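Local coordinates for flagellar biosynthesis protein FlhA (Bacillus subtilis, PDB 3MIX) that takes part in the export of flagellar proteins through the type III secretion system, seen here as its cytosolic domain, at residues 50-55 and 94-99; 107-112 and 187-192; 194-199 and 218-223. One frame throughout, in Å; residues are numbered along the deposited sequence.

The three contacts follow one another along the chain of the cytosolic domain and form a line through the fold. Contact 1 is the parallel pairing at one edge of a mixed four-stranded sheet. Contact 2 lies on a hairpin of the same sheet, with centres about 19 Å apart. The two touch directly, since Glu50 O and Lys107 N are 2.7 Å apart, probably a hydrogen bond between neighbouring strands. Contact 2 joins this sheet to the end of helix 170-189. The next helix, 192-205, carries contact 3, whose centre is about 16 Å from that of contact 2. Contacts 1 and 3 are about 34 Å apart between centres and do not touch.

Contact 1: 50-55 and 94-99; sequences EFEFGY and RDNIAL
Glu52 holds both Arg94 and Asn96 with its carboxylate. Its OE2 meets Arg94 NH2 at 2.9 Å in a salt bridge, and its OE1 accepts from Asn96 ND2, also at 2.9 Å. Both donors come from above the carboxylate plane. Glu52 and Arg94 lie side by side, yet carboxylate and guanidinium are turned 83° against each other. The segments belong to neighbouring parallel strands at one edge of a mixed four-stranded sheet. Arg94 N bonds to Phe51 O at 3.1 Å, and Phe53 N returns to Arg94 O. An alanine in place of Glu52 would probably leave the Arg94 guanidinium and the Asn96 amide nitrogen without the carboxylate they share and let the arginine tip turn more freely. Arg105 and Glu28 offer long, weak ion pairs to Glu52 and Arg94 respectively. Asn96 OD1 accepts from Ala98 N at 3.1 Å, an Asx turn that helps to fix the amide facing Glu52. It sits in a type I turn from Asn96 to Leu99.

The other face of the pair carries Phe53 and Asp95. Phe53 CG stands between the backbone N and the carbonyl carbon (chi1 52°), which starts the ring toward the neighbouring strand. One ring face lies over Asp95 CA, 3.8 Å from the centroid, a CH-pi contact. Past the strand end, Leu99 CD1 rests 3.7 Å from Glu52 O.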
ATOM      1  N   GLU A  50      14.966   2.540   5.279  1.00 15.69           N
ATOM      2  CA  GLU A  50      16.300   2.162   5.658  1.00 19.28           C
ATOM      3  C   GLU A  50      16.522   0.710   5.311  1.00 20.79           C
ATOM      4  O   GLU A  50      15.720  -0.153   5.679  1.00 21.19           O
ATOM      5  CB  GLU A  50      16.519   2.314   7.178  1.00 20.25           C
ATOM      6  CG  GLU A  50      16.285   3.686   7.736  1.00 21.60           C
ATOM      7  CD  GLU A  50      16.324   3.669   9.260  1.00 25.88           C
ATOM      8  OE1 GLU A  50      17.436   3.611   9.806  1.00 27.38           O
ATOM      9  OE2 GLU A  50      15.247   3.693   9.905  1.00 26.05           O
ATOM     10  N   PHE A  51      17.634   0.449   4.638  1.00 22.71           N
ATOM     11  CA  PHE A  51      18.081  -0.895   4.354  1.00 24.99           C
ATOM     12  C   PHE A  51      19.404  -1.104   5.081  1.00 28.14           C
ATOM     13  O   PHE A  51      20.387  -0.398   4.823  1.00 28.17           O
ATOM     14  CB  PHE A  51      18.249  -1.099   2.849  1.00 25.30           C
ATOM     15  CG  PHE A  51      18.696  -2.479   2.467  1.00 26.90           C
ATOM     16  CD1 PHE A  51      17.774  -3.514   2.333  1.00 26.74           C
ATOM     17  CD2 PHE A  51      20.032  -2.748   2.238  1.00 28.47           C
ATOM     18  CE1 PHE A  51      18.179  -4.785   1.982  1.00 26.23           C
ATOM     19  CE2 PHE A  51      20.446  -4.034   1.886  1.00 30.04           C
ATOM     20  CZ  PHE A  51      19.522  -5.042   1.757  1.00 28.12           C
ATOM     21  N   GLU A  52      19.388  -2.068   6.002  1.00 30.44           N
ATOM     22  CA  GLU A  52      20.499  -2.400   6.864  1.00 33.83           C
ATOM     23  C   GLU A  52      20.977  -3.821   6.626  1.00 36.39           C
ATOM     24  O   GLU A  52      20.171  -4.739   6.447  1.00 36.12           O
ATOM     25  CB  GLU A  52      20.080  -2.264   8.323  1.00 34.28           C
ATOM     26  CG  GLU A  52      19.730  -0.841   8.722  1.00 34.91           C
ATOM     27  CD  GLU A  52      19.452  -0.697  10.208  1.00 39.83           C
ATOM     28  OE1 GLU A  52      19.543  -1.702  10.951  1.00 40.71           O
ATOM     29  OE2 GLU A  52      19.128   0.438  10.637  1.00 42.33           O
ATOM     30  N   PHE A  53      22.294  -3.997   6.653  1.00 39.32           N
ATOM     31  CA  PHE A  53      22.923  -5.281   6.342  1.00 42.21           C
ATOM     32  C   PHE A  53      24.142  -5.579   7.228  1.00 44.79           C
ATOM     33  O   PHE A  53      24.807  -4.668   7.721  1.00 45.04           O
ATOM     34  CB  PHE A  53      23.335  -5.316   4.869  1.00 42.34           C
ATOM     35  CG  PHE A  53      24.172  -4.138   4.450  1.00 43.68           C
ATOM     36  CD1 PHE A  53      23.569  -2.912   4.131  1.00 43.58           C
ATOM     37  CD2 PHE A  53      25.555  -4.241   4.381  1.00 45.54           C
ATOM     38  CE1 PHE A  53      24.340  -1.820   3.753  1.00 43.54           C
ATOM     39  CE2 PHE A  53      26.337  -3.156   4.009  1.00 46.30           C
ATOM     40  CZ  PHE A  53      25.727  -1.939   3.687  1.00 45.35           C
ATOM     41  N   GLY A  54      24.425  -6.865   7.419  1.00 47.10           N
ATOM     42  CA  GLY A  54      25.647  -7.301   8.091  1.00 49.82           C
ATOM     43  C   GLY A  54      26.826  -7.183   7.138  1.00 51.49           C
ATOM     44  O   GLY A  54      26.649  -6.874   5.949  1.00 50.41           O
ATOM     45  N   TYR A  55      28.028  -7.446   7.651  1.00 54.01           N
ATOM     46  CA  TYR A  55      29.258  -7.178   6.907  1.00 55.70           C
ATOM     47  C   TYR A  55      29.438  -8.072   5.686  1.00 57.07           C
ATOM     48  O   TYR A  55      30.098  -7.677   4.722  1.00 57.50           O
ATOM     49  CB  TYR A  55      30.489  -7.215   7.823  1.00 58.37           C
ATOM     50  CG  TYR A  55      30.891  -8.593   8.328  1.00 61.46           C
ATOM     51  CD1 TYR A  55      31.588  -9.484   7.506  1.00 63.53           C
ATOM     52  CD2 TYR A  55      30.585  -8.997   9.631  1.00 62.06           C
ATOM     53  CE1 TYR A  55      31.954 -10.744   7.962  1.00 67.68           C
ATOM     54  CE2 TYR A  55      30.954 -10.257  10.099  1.00 66.00           C
ATOM     55  CZ  TYR A  55      31.639 -11.127   9.260  1.00 68.47           C
ATOM     56  OH  TYR A  55      32.014 -12.381   9.716  1.00 72.94           O
ATOM     57  N   ARG A  94      22.860   1.367   5.366  1.00 37.27           N
ATOM     58  CA  ARG A  94      23.822   1.241   6.483  1.00 41.00           C
ATOM     59  C   ARG A  94      24.264  -0.195   6.718  1.00 42.97           C
ATOM     60  O   ARG A  94      23.426  -1.088   6.872  1.00 42.13           O
ATOM     61  CB  ARG A  94      23.186   1.660   7.810  1.00 40.83           C
ATOM     62  CG  ARG A  94      22.978   3.123   8.043  1.00 42.64           C
ATOM     63  CD  ARG A  94      23.062   3.459   9.544  1.00 47.47           C
ATOM     64  NE  ARG A  94      22.065   2.756  10.363  1.00 48.56           N
ATOM     65  CZ  ARG A  94      22.334   2.072  11.477  1.00 50.31           C
ATOM     66  NH1 ARG A  94      23.585   1.984  11.941  1.00 53.39           N
ATOM     67  NH2 ARG A  94      21.347   1.477  12.138  1.00 48.44           N
ATOM     68  N   ASP A  95      25.573  -0.421   6.807  1.00 46.36           N
ATOM     69  CA  ASP A  95      26.048  -1.671   7.404  1.00 48.72           C
ATOM     70  C   ASP A  95      25.685  -1.658   8.888  1.00 48.86           C
ATOM     71  O   ASP A  95      25.712  -0.602   9.537  1.00 47.95           O
ATOM     72  CB  ASP A  95      27.548  -1.903   7.191  1.00 51.99           C
ATOM     73  CG  ASP A  95      28.383  -0.699   7.542  1.00 54.40           C
ATOM     74  OD1 ASP A  95      28.521   0.196   6.679  1.00 56.87           O
ATOM     75  OD2 ASP A  95      28.907  -0.653   8.677  1.00 58.18           O
ATOM     76  N   ASN A  96      25.287  -2.819   9.397  1.00 49.87           N
ATOM     77  CA  ASN A  96      24.946  -2.959  10.809  1.00 51.37           C
ATOM     78  C   ASN A  96      25.594  -4.199  11.445  1.00 54.15           C
ATOM     79  O   ASN A  96      25.258  -5.336  11.107  1.00 54.51           O
ATOM     80  CB  ASN A  96      23.423  -2.938  11.009  1.00 49.30           C
ATOM     81  CG  ASN A  96      23.024  -2.766  12.469  1.00 50.32           C
ATOM     82  OD1 ASN A  96      23.858  -2.853  13.373  1.00 54.18           O
ATOM     83  ND2 ASN A  96      21.743  -2.526  12.705  1.00 47.88           N
ATOM     84  N   ILE A  97      26.534  -3.949  12.358  1.00 56.67           N
ATOM     85  CA  ILE A  97      27.311  -4.996  13.046  1.00 59.76           C
ATOM     86  C   ILE A  97      26.460  -5.883  13.975  1.00 60.24           C
ATOM     87  O   ILE A  97      26.810  -7.037  14.233  1.00 62.33           O
ATOM     88  CB  ILE A  97      28.518  -4.386  13.836  1.00 61.81           C
ATOM     89  CG1 ILE A  97      29.555  -5.466  14.160  1.00 65.03           C
ATOM     90  CG2 ILE A  97      28.045  -3.630  15.094  1.00 61.43           C
ATOM     91  CD1 ILE A  97      30.795  -4.963  14.882  1.00 68.58           C
ATOM     92  N   ALA A  98      25.352  -5.338  14.475  1.00 58.75           N
ATOM     93  CA  ALA A  98      24.396  -6.110  15.266  1.00 58.99           C
ATOM     94  C   ALA A  98      23.791  -7.289  14.474  1.00 58.92           C
ATOM     95  O   ALA A  98      23.376  -8.297  15.060  1.00 60.63           O
ATOM     96  CB  ALA A  98      23.303  -5.202  15.800  1.00 57.12           C
ATOM     97  N   LEU A  99      23.760  -7.171  13.149  1.00 57.17           N
ATOM     98  CA  LEU A  99      23.189  -8.211  12.301  1.00 56.63           C
ATOM     99  C   LEU A  99      24.228  -9.259  11.921  1.00 58.63           C
ATOM    100  O   LEU A  99      25.434  -8.988  11.898  1.00 59.32           O
ATOM    101  CB  LEU A  99      22.551  -7.612  11.031  1.00 54.21           C
ATOM    102  CG  LEU A  99      21.458  -6.540  11.121  1.00 51.93           C
ATOM    103  CD1 LEU A  99      21.034  -6.114   9.722  1.00 49.96           C
ATOM    104  CD2 LEU A  99      20.247  -6.992  11.947  1.00 51.11           C
TER

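Contact 2: 107-112 and 187-192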
ATOM      1  N   LYS A 107      13.540  -1.249   6.940  1.00 27.26           N
ATOM      2  CA  LYS A 107      12.675  -0.456   7.802  1.00 27.07           C
ATOM      3  C   LYS A 107      11.952   0.581   6.975  1.00 24.87           C
ATOM      4  O   LYS A 107      12.509   1.128   6.030  1.00 24.10           O
ATOM      5  CB  LYS A 107      13.475   0.218   8.921  1.00 27.89           C
ATOM      6  CG  LYS A 107      14.354  -0.755   9.713  1.00 31.92           C
ATOM      7  CD  LYS A 107      15.318  -0.053  10.690  1.00 36.03           C
ATOM      8  CE  LYS A 107      14.583   0.475  11.931  1.00 38.84           C
ATOM      9  NZ  LYS A 107      15.469   0.551  13.141  1.00 38.93           N
ATOM     10  N   ILE A 108      10.698   0.829   7.324  1.00 24.39           N
ATOM     11  CA  ILE A 108       9.916   1.870   6.686  1.00 23.55           C
ATOM     12  C   ILE A 108       9.326   2.773   7.755  1.00 24.57           C
ATOM     13  O   ILE A 108       8.577   2.327   8.615  1.00 25.14           O
ATOM     14  CB  ILE A 108       8.824   1.278   5.737  1.00 23.03           C
ATOM     15  CG1 ILE A 108       9.488   0.755   4.442  1.00 21.74           C
ATOM     16  CG2 ILE A 108       7.724   2.329   5.435  1.00 20.80           C
ATOM     17  CD1 ILE A 108       8.587  -0.066   3.562  1.00 24.20           C
ATOM     18  N   LYS A 109       9.700   4.041   7.720  1.00 26.17           N
ATOM     19  CA  LYS A 109       9.136   5.025   8.632  1.00 28.58           C
ATOM     20  C   LYS A 109       9.439   4.610  10.083  1.00 30.75           C
ATOM     21  O   LYS A 109       8.608   4.771  10.976  1.00 31.64           O
ATOM     22  CB  LYS A 109       7.625   5.141   8.383  1.00 28.14           C
ATOM     23  CG  LYS A 109       7.106   6.537   8.082  1.00 29.77           C
ATOM     24  CD  LYS A 109       7.577   7.084   6.734  1.00 32.57           C
ATOM     25  CE  LYS A 109       7.083   8.537   6.554  1.00 34.53           C
ATOM     26  NZ  LYS A 109       7.358   9.146   5.180  1.00 33.78           N
ATOM     27  N   GLY A 110      10.629   4.052  10.302  1.00 32.39           N
ATOM     28  CA  GLY A 110      11.076   3.683  11.646  1.00 34.30           C
ATOM     29  C   GLY A 110      10.805   2.254  12.067  1.00 35.56           C
ATOM     30  O   GLY A 110      11.351   1.813  13.055  1.00 36.82           O
ATOM     31  N   ASN A 111       9.968   1.520  11.332  1.00 35.61           N
ATOM     32  CA  ASN A 111       9.622   0.145  11.731  1.00 36.87           C
ATOM     33  C   ASN A 111      10.231  -0.913  10.834  1.00 37.40           C
ATOM     34  O   ASN A 111      10.226  -0.775   9.612  1.00 36.67           O
ATOM     35  CB  ASN A 111       8.105  -0.066  11.731  1.00 36.87           C
ATOM     36  CG  ASN A 111       7.353   1.014  12.468  1.00 37.31           C
ATOM     37  OD1 ASN A 111       7.549   1.219  13.667  1.00 38.89           O
ATOM     38  ND2 ASN A 111       6.464   1.707  11.755  1.00 38.09           N
ATOM     39  N   GLU A 112      10.738  -1.981  11.435  1.00 39.17           N
ATOM     40  CA  GLU A 112      11.208  -3.126  10.663  1.00 40.12           C
ATOM     41  C   GLU A 112      10.020  -3.782   9.974  1.00 39.37           C
ATOM     42  O   GLU A 112       9.035  -4.113  10.620  1.00 40.16           O
ATOM     43  CB  GLU A 112      11.919  -4.138  11.560  1.00 41.90           C
ATOM     44  CG  GLU A 112      12.303  -5.418  10.837  1.00 44.73           C
ATOM     45  CD  GLU A 112      13.155  -6.348  11.680  1.00 49.40           C
ATOM     46  OE1 GLU A 112      13.653  -5.914  12.736  1.00 51.20           O
ATOM     47  OE2 GLU A 112      13.330  -7.517  11.282  1.00 52.03           O
ATOM     48  N   HIS A 187       1.296   3.052   1.304  1.00 10.37           N
ATOM     49  CA  HIS A 187       0.401   4.042   1.861  1.00  9.72           C
ATOM     50  C   HIS A 187       1.061   4.783   3.017  1.00 10.36           C
ATOM     51  O   HIS A 187       0.669   5.907   3.320  1.00  9.73           O
ATOM     52  CB  HIS A 187      -0.898   3.373   2.312  1.00 10.70           C
ATOM     53  CG  HIS A 187      -0.720   2.368   3.413  1.00 12.03           C
ATOM     54  ND1 HIS A 187      -0.339   1.062   3.181  1.00 15.49           N
ATOM     55  CD2 HIS A 187      -0.900   2.474   4.747  1.00 11.95           C
ATOM     56  CE1 HIS A 187      -0.296   0.407   4.326  1.00 14.59           C
ATOM     57  NE2 HIS A 187      -0.610   1.248   5.295  1.00 13.75           N
ATOM     58  N   GLU A 188       2.063   4.152   3.648  1.00 10.72           N
ATOM     59  CA  GLU A 188       2.852   4.789   4.695  1.00 12.39           C
ATOM     60  C   GLU A 188       3.888   5.743   4.125  1.00 11.44           C
ATOM     61  O   GLU A 188       4.433   6.536   4.865  1.00 11.48           O
ATOM     62  CB  GLU A 188       3.589   3.737   5.541  1.00 14.12           C
ATOM     63  CG  GLU A 188       2.703   3.001   6.547  1.00 19.34           C
ATOM     64  CD  GLU A 188       3.405   1.801   7.122  1.00 27.41           C
ATOM     65  OE1 GLU A 188       4.608   1.918   7.440  1.00 30.24           O
ATOM     66  OE2 GLU A 188       2.772   0.724   7.244  1.00 32.50           O
ATOM     67  N   LEU A 189       4.175   5.648   2.820  1.00 10.79           N
ATOM     68  CA  LEU A 189       5.249   6.441   2.186  1.00 10.56           C
ATOM     69  C   LEU A 189       4.784   7.636   1.347  1.00 10.28           C
ATOM     70  O   LEU A 189       5.598   8.450   0.911  1.00 10.84           O
ATOM     71  CB  LEU A 189       6.154   5.526   1.335  1.00 10.29           C
ATOM     72  CG  LEU A 189       7.078   4.554   2.083  1.00 12.25           C
ATOM     73  CD1 LEU A 189       7.571   3.412   1.123  1.00 12.07           C
ATOM     74  CD2 LEU A 189       8.275   5.287   2.688  1.00  9.49           C
ATOM     75  N   ILE A 190       3.482   7.754   1.101  1.00  9.91           N
ATOM     76  CA  ILE A 190       2.975   8.958   0.435  1.00  9.21           C
ATOM     77  C   ILE A 190       2.873  10.091   1.491  1.00  9.96           C
ATOM     78  O   ILE A 190       1.784  10.463   1.922  1.00 11.56           O
ATOM     79  CB  ILE A 190       1.641   8.679  -0.339  1.00  8.62           C
ATOM     80  CG1 ILE A 190       1.112   9.929  -1.064  1.00  8.73           C
ATOM     81  CG2 ILE A 190       0.559   8.178   0.603  1.00  6.81           C
ATOM     82  CD1 ILE A 190       1.822  10.302  -2.317  1.00  6.92           C
ATOM     83  N   GLY A 191       4.020  10.604   1.928  1.00  9.58           N
ATOM     84  CA  GLY A 191       4.062  11.720   2.852  1.00  8.89           C
ATOM     85  C   GLY A 191       3.766  13.057   2.199  1.00  9.15           C
ATOM     86  O   GLY A 191       3.386  13.126   1.014  1.00  7.67           O
ATOM     87  N   ARG A 192       3.990  14.133   2.956  1.00  8.95           N
ATOM     88  CA  ARG A 192       3.665  15.474   2.479  1.00  9.44           C
ATOM     89  C   ARG A 192       4.583  15.858   1.355  1.00  9.71           C
ATOM     90  O   ARG A 192       4.153  16.468   0.362  1.00 10.50           O
ATOM     91  CB  ARG A 192       3.783  16.510   3.602  1.00 10.58           C
ATOM     92  CG  ARG A 192       3.163  17.875   3.205  1.00 10.63           C
ATOM     93  CD  ARG A 192       3.449  18.938   4.291  1.00 11.90           C
ATOM     94  NE  ARG A 192       2.920  20.236   3.893  1.00 12.75           N
ATOM     95  CZ  ARG A 192       1.634  20.591   3.985  1.00 12.87           C
ATOM     96  NH1 ARG A 192       0.714  19.748   4.463  1.00 12.22           N
ATOM     97  NH2 ARG A 192       1.265  21.794   3.584  1.00 13.85           N
TER
HETATM   98  O   HOH W   1       6.243   1.067   9.041  1.00 17.35           O
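In Ile108 CG2 is anti to the backbone N, which turns this methyl to Glu188. In Glu188 CG is anti to the carbonyl carbon (chi1 -77°) and the chain runs on extended (chi2 168°), which carries the carboxylate out to it. The two side chains cross at about a right angle, with Ile108 CG2 3.7 Å from Glu188 OE1. The same CG2 meets Leu189 CD2 at 4.1 Å, again with the side chains at about a right angle. Leu189 also packs on Pro48, Leu86 and Ile49, so its end lies in an apolar setting between loops and sheet.

The chain turns here in a two-residue beta hairpin joining strands 103-108 and 111-117. Its type I' turn runs from Ile108 to Asn111, with Lys109 and Gly110 at its two central positions. Ile108 N bonds to Asn111 O at 2.8 Å, and Asn111 N returns to Ile108 O at 3.2 Å.

The opposing segment is the weakly bonded end of helix 170-189. No direct hydrogen bond joins it to the hairpin. A water donates to Ile108 O at 2.7 Å and accepts from Asn111 ND2 at 2.8 Å. Glu188 OE1 also lies beside it, so it may bridge to the helix, but that distance is too short to be trusted. The other carboxylate oxygen, Glu188 OE2, is hydrogen-bonded to His185 ND1.

Lys109 bends at chi2 and passes its aliphatic chain by the Glu188 carbonyl. Its CD comes to 3.7 Å from Glu188 O. The ammonium NZ lies 3.9 Å from that oxygen; this is not a hydrogen bond, but the positive charge may still be weakly favourable near the helix end.

Contact 3: 194-199 and 218-223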
ATOM      1  N   GLU A 194       6.011  13.877  -0.866  1.00  8.62           N
ATOM      2  CA  GLU A 194       5.608  13.188  -2.101  1.00  8.42           C
ATOM      3  C   GLU A 194       4.290  13.763  -2.633  1.00  8.31           C
ATOM      4  O   GLU A 194       4.119  13.937  -3.832  1.00 10.23           O
ATOM      5  CB  GLU A 194       5.438  11.690  -1.844  1.00  8.08           C
ATOM      6  CG  GLU A 194       6.742  10.936  -1.563  1.00  9.96           C
ATOM      7  CD  GLU A 194       7.290  11.164  -0.140  1.00 15.16           C
ATOM      8  OE1 GLU A 194       6.612  11.746   0.773  1.00 13.99           O
ATOM      9  OE2 GLU A 194       8.434  10.739   0.061  1.00 18.90           O
ATOM     10  N   THR A 195       3.368  14.085  -1.740  1.00  7.79           N
ATOM     11  CA  THR A 195       2.113  14.698  -2.162  1.00  7.94           C
ATOM     12  C   THR A 195       2.362  16.022  -2.875  1.00  8.74           C
ATOM     13  O   THR A 195       1.812  16.263  -3.968  1.00  8.95           O
ATOM     14  CB  THR A 195       1.187  14.838  -0.965  1.00  7.72           C
ATOM     15  OG1 THR A 195       1.006  13.533  -0.430  1.00  7.25           O
ATOM     16  CG2 THR A 195      -0.176  15.430  -1.368  1.00  7.87           C
ATOM     17  N   LYS A 196       3.220  16.856  -2.290  1.00  9.19           N
ATOM     18  CA  LYS A 196       3.577  18.128  -2.912  1.00 10.47           C
ATOM     19  C   LYS A 196       4.263  17.983  -4.264  1.00 10.89           C
ATOM     20  O   LYS A 196       4.040  18.780  -5.181  1.00 11.47           O
ATOM     21  CB  LYS A 196       4.457  18.967  -1.987  1.00 11.77           C
ATOM     22  CG  LYS A 196       3.664  19.568  -0.799  1.00 13.52           C
ATOM     23  CD  LYS A 196       4.599  20.176   0.251  1.00 17.95           C
ATOM     24  CE  LYS A 196       5.343  21.405  -0.312  1.00 21.97           C
ATOM     25  NZ  LYS A 196       4.365  22.374  -0.976  1.00 26.86           N
ATOM     26  N   GLN A 197       5.122  16.985  -4.379  1.00 10.87           N
ATOM     27  CA  GLN A 197       5.793  16.734  -5.633  1.00 11.82           C
ATOM     28  C   GLN A 197       4.747  16.431  -6.735  1.00 10.70           C
ATOM     29  O   GLN A 197       4.831  16.969  -7.842  1.00 11.14           O
ATOM     30  CB  GLN A 197       6.807  15.606  -5.425  1.00 11.80           C
ATOM     31  CG  GLN A 197       7.373  14.983  -6.670  1.00 15.95           C
ATOM     32  CD  GLN A 197       8.436  13.919  -6.346  1.00 21.25           C
ATOM     33  OE1 GLN A 197       8.252  13.075  -5.454  1.00 23.62           O
ATOM     34  NE2 GLN A 197       9.566  13.979  -7.055  1.00 22.69           N
ATOM     35  N   LEU A 198       3.753  15.608  -6.402  1.00  9.36           N
ATOM     36  CA  LEU A 198       2.684  15.234  -7.348  1.00  9.15           C
ATOM     37  C   LEU A 198       1.786  16.412  -7.718  1.00 10.44           C
ATOM     38  O   LEU A 198       1.434  16.586  -8.879  1.00 11.07           O
ATOM     39  CB  LEU A 198       1.858  14.079  -6.779  1.00  8.24           C
ATOM     40  CG  LEU A 198       2.681  12.783  -6.676  1.00  7.98           C
ATOM     41  CD1 LEU A 198       1.854  11.705  -6.091  1.00  7.37           C
ATOM     42  CD2 LEU A 198       3.216  12.335  -8.087  1.00  8.62           C
ATOM     43  N   ILE A 199       1.453  17.231  -6.718  1.00 11.33           N
ATOM     44  CA  ILE A 199       0.639  18.413  -6.912  1.00 12.26           C
ATOM     45  C   ILE A 199       1.378  19.407  -7.785  1.00 14.13           C
ATOM     46  O   ILE A 199       0.790  19.944  -8.718  1.00 14.38           O
ATOM     47  CB  ILE A 199       0.278  19.090  -5.557  1.00 12.77           C
ATOM     48  CG1 ILE A 199      -0.643  18.195  -4.711  1.00 10.67           C
ATOM     49  CG2 ILE A 199      -0.317  20.523  -5.766  1.00 13.49           C
ATOM     50  CD1 ILE A 199      -0.892  18.800  -3.322  1.00  9.92           C
ATOM     51  N   LEU A 218      -9.306  22.152  -0.001  1.00 18.10           N
ATOM     52  CA  LEU A 218      -8.527  21.039   0.511  1.00 16.17           C
ATOM     53  C   LEU A 218      -7.072  21.394   0.786  1.00 15.81           C
ATOM     54  O   LEU A 218      -6.375  21.897  -0.093  1.00 16.01           O
ATOM     55  CB  LEU A 218      -8.617  19.846  -0.456  1.00 15.14           C
ATOM     56  CG  LEU A 218     -10.019  19.270  -0.697  1.00 15.54           C
ATOM     57  CD1 LEU A 218      -9.953  17.992  -1.581  1.00 12.01           C
ATOM     58  CD2 LEU A 218     -10.746  18.959   0.614  1.00 14.35           C
ATOM     59  N   SER A 219      -6.606  21.115   2.003  1.00 14.81           N
ATOM     60  CA  SER A 219      -5.189  21.292   2.324  1.00 14.15           C
ATOM     61  C   SER A 219      -4.344  20.211   1.662  1.00 12.16           C
ATOM     62  O   SER A 219      -4.856  19.146   1.282  1.00 11.18           O
ATOM     63  CB  SER A 219      -4.992  21.233   3.846  1.00 14.38           C
ATOM     64  OG  SER A 219      -5.283  19.907   4.304  1.00 15.89           O
ATOM     65  N   VAL A 220      -3.035  20.440   1.563  1.00 11.99           N
ATOM     66  CA  VAL A 220      -2.135  19.361   1.133  1.00 10.81           C
ATOM     67  C   VAL A 220      -2.374  18.089   1.972  1.00 10.13           C
ATOM     68  O   VAL A 220      -2.395  16.966   1.438  1.00  9.27           O
ATOM     69  CB  VAL A 220      -0.646  19.796   1.189  1.00 11.12           C
ATOM     70  CG1 VAL A 220       0.285  18.603   0.879  1.00 10.14           C
ATOM     71  CG2 VAL A 220      -0.401  21.003   0.209  1.00 12.01           C
ATOM     72  N   GLY A 221      -2.585  18.282   3.278  1.00 10.74           N
ATOM     73  CA  GLY A 221      -2.774  17.173   4.228  1.00 10.46           C
ATOM     74  C   GLY A 221      -4.016  16.352   3.935  1.00 10.16           C
ATOM     75  O   GLY A 221      -3.990  15.133   4.009  1.00  9.61           O
ATOM     76  N   ASP A 222      -5.096  17.026   3.562  1.00 10.70           N
ATOM     77  CA  ASP A 222      -6.315  16.357   3.131  1.00 10.63           C
ATOM     78  C   ASP A 222      -6.085  15.479   1.883  1.00  9.65           C
ATOM     79  O   ASP A 222      -6.550  14.349   1.806  1.00  9.40           O
ATOM     80  CB  ASP A 222      -7.408  17.396   2.836  1.00 11.56           C
ATOM     81  CG  ASP A 222      -7.826  18.166   4.053  1.00 13.30           C
ATOM     82  OD1 ASP A 222      -7.538  17.705   5.171  1.00 20.03           O
ATOM     83  OD2 ASP A 222      -8.422  19.259   3.913  1.00 16.53           O
ATOM     84  N   ILE A 223      -5.377  16.018   0.901  1.00  9.33           N
ATOM     85  CA  ILE A 223      -5.081  15.294  -0.338  1.00  8.63           C
ATOM     86  C   ILE A 223      -4.208  14.077  -0.066  1.00  7.97           C
ATOM     87  O   ILE A 223      -4.474  12.981  -0.580  1.00  7.66           O
ATOM     88  CB  ILE A 223      -4.402  16.231  -1.374  1.00  8.72           C
ATOM     89  CG1 ILE A 223      -5.333  17.399  -1.721  1.00  9.57           C
ATOM     90  CG2 ILE A 223      -3.891  15.464  -2.591  1.00  8.16           C
ATOM     91  CD1 ILE A 223      -4.626  18.441  -2.577  1.00 10.00           C
TER
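The backbone bond from Ile199 N to Thr195 O, 2.9 Å, joins two residues one helical turn apart, and both face Val220 and Ile223. Helix 192-205 here packs against the first turn of helix 220-232. Ile199 and Ile223 meet tip to tip, with their CD1 atoms 3.8 Å apart. Thr195 CG2 is anti to its backbone N and touches Ile223 CG2 at 3.9 Å. It comes equally near Val220 CG1. The two branches of Val220 divide the work: CG1 also meets the aliphatic Lys196 CG at 3.9 Å, while CG2 faces Ile199 CD1. Phe244 of helix 240-250 packs on both isoleucines.

Just before Val220, Ser219 is the N-cap of its helix. Its OG accepts from Asp222 N at 3.0 Å, and Asp222 OD2 accepts from Ser219 N at 3.2 Å, so the pair forms a capping box. On the other helix, Thr195 OG1 is hydrogen-bonded to Gly191 O. No hydrogen bond passes between the two segments. The chemistry implies a helix-to-helix contact held by methyl and methylene packing, while the polar groups of Thr195, Ser219 and Asp222 bond within their own parts of the chain.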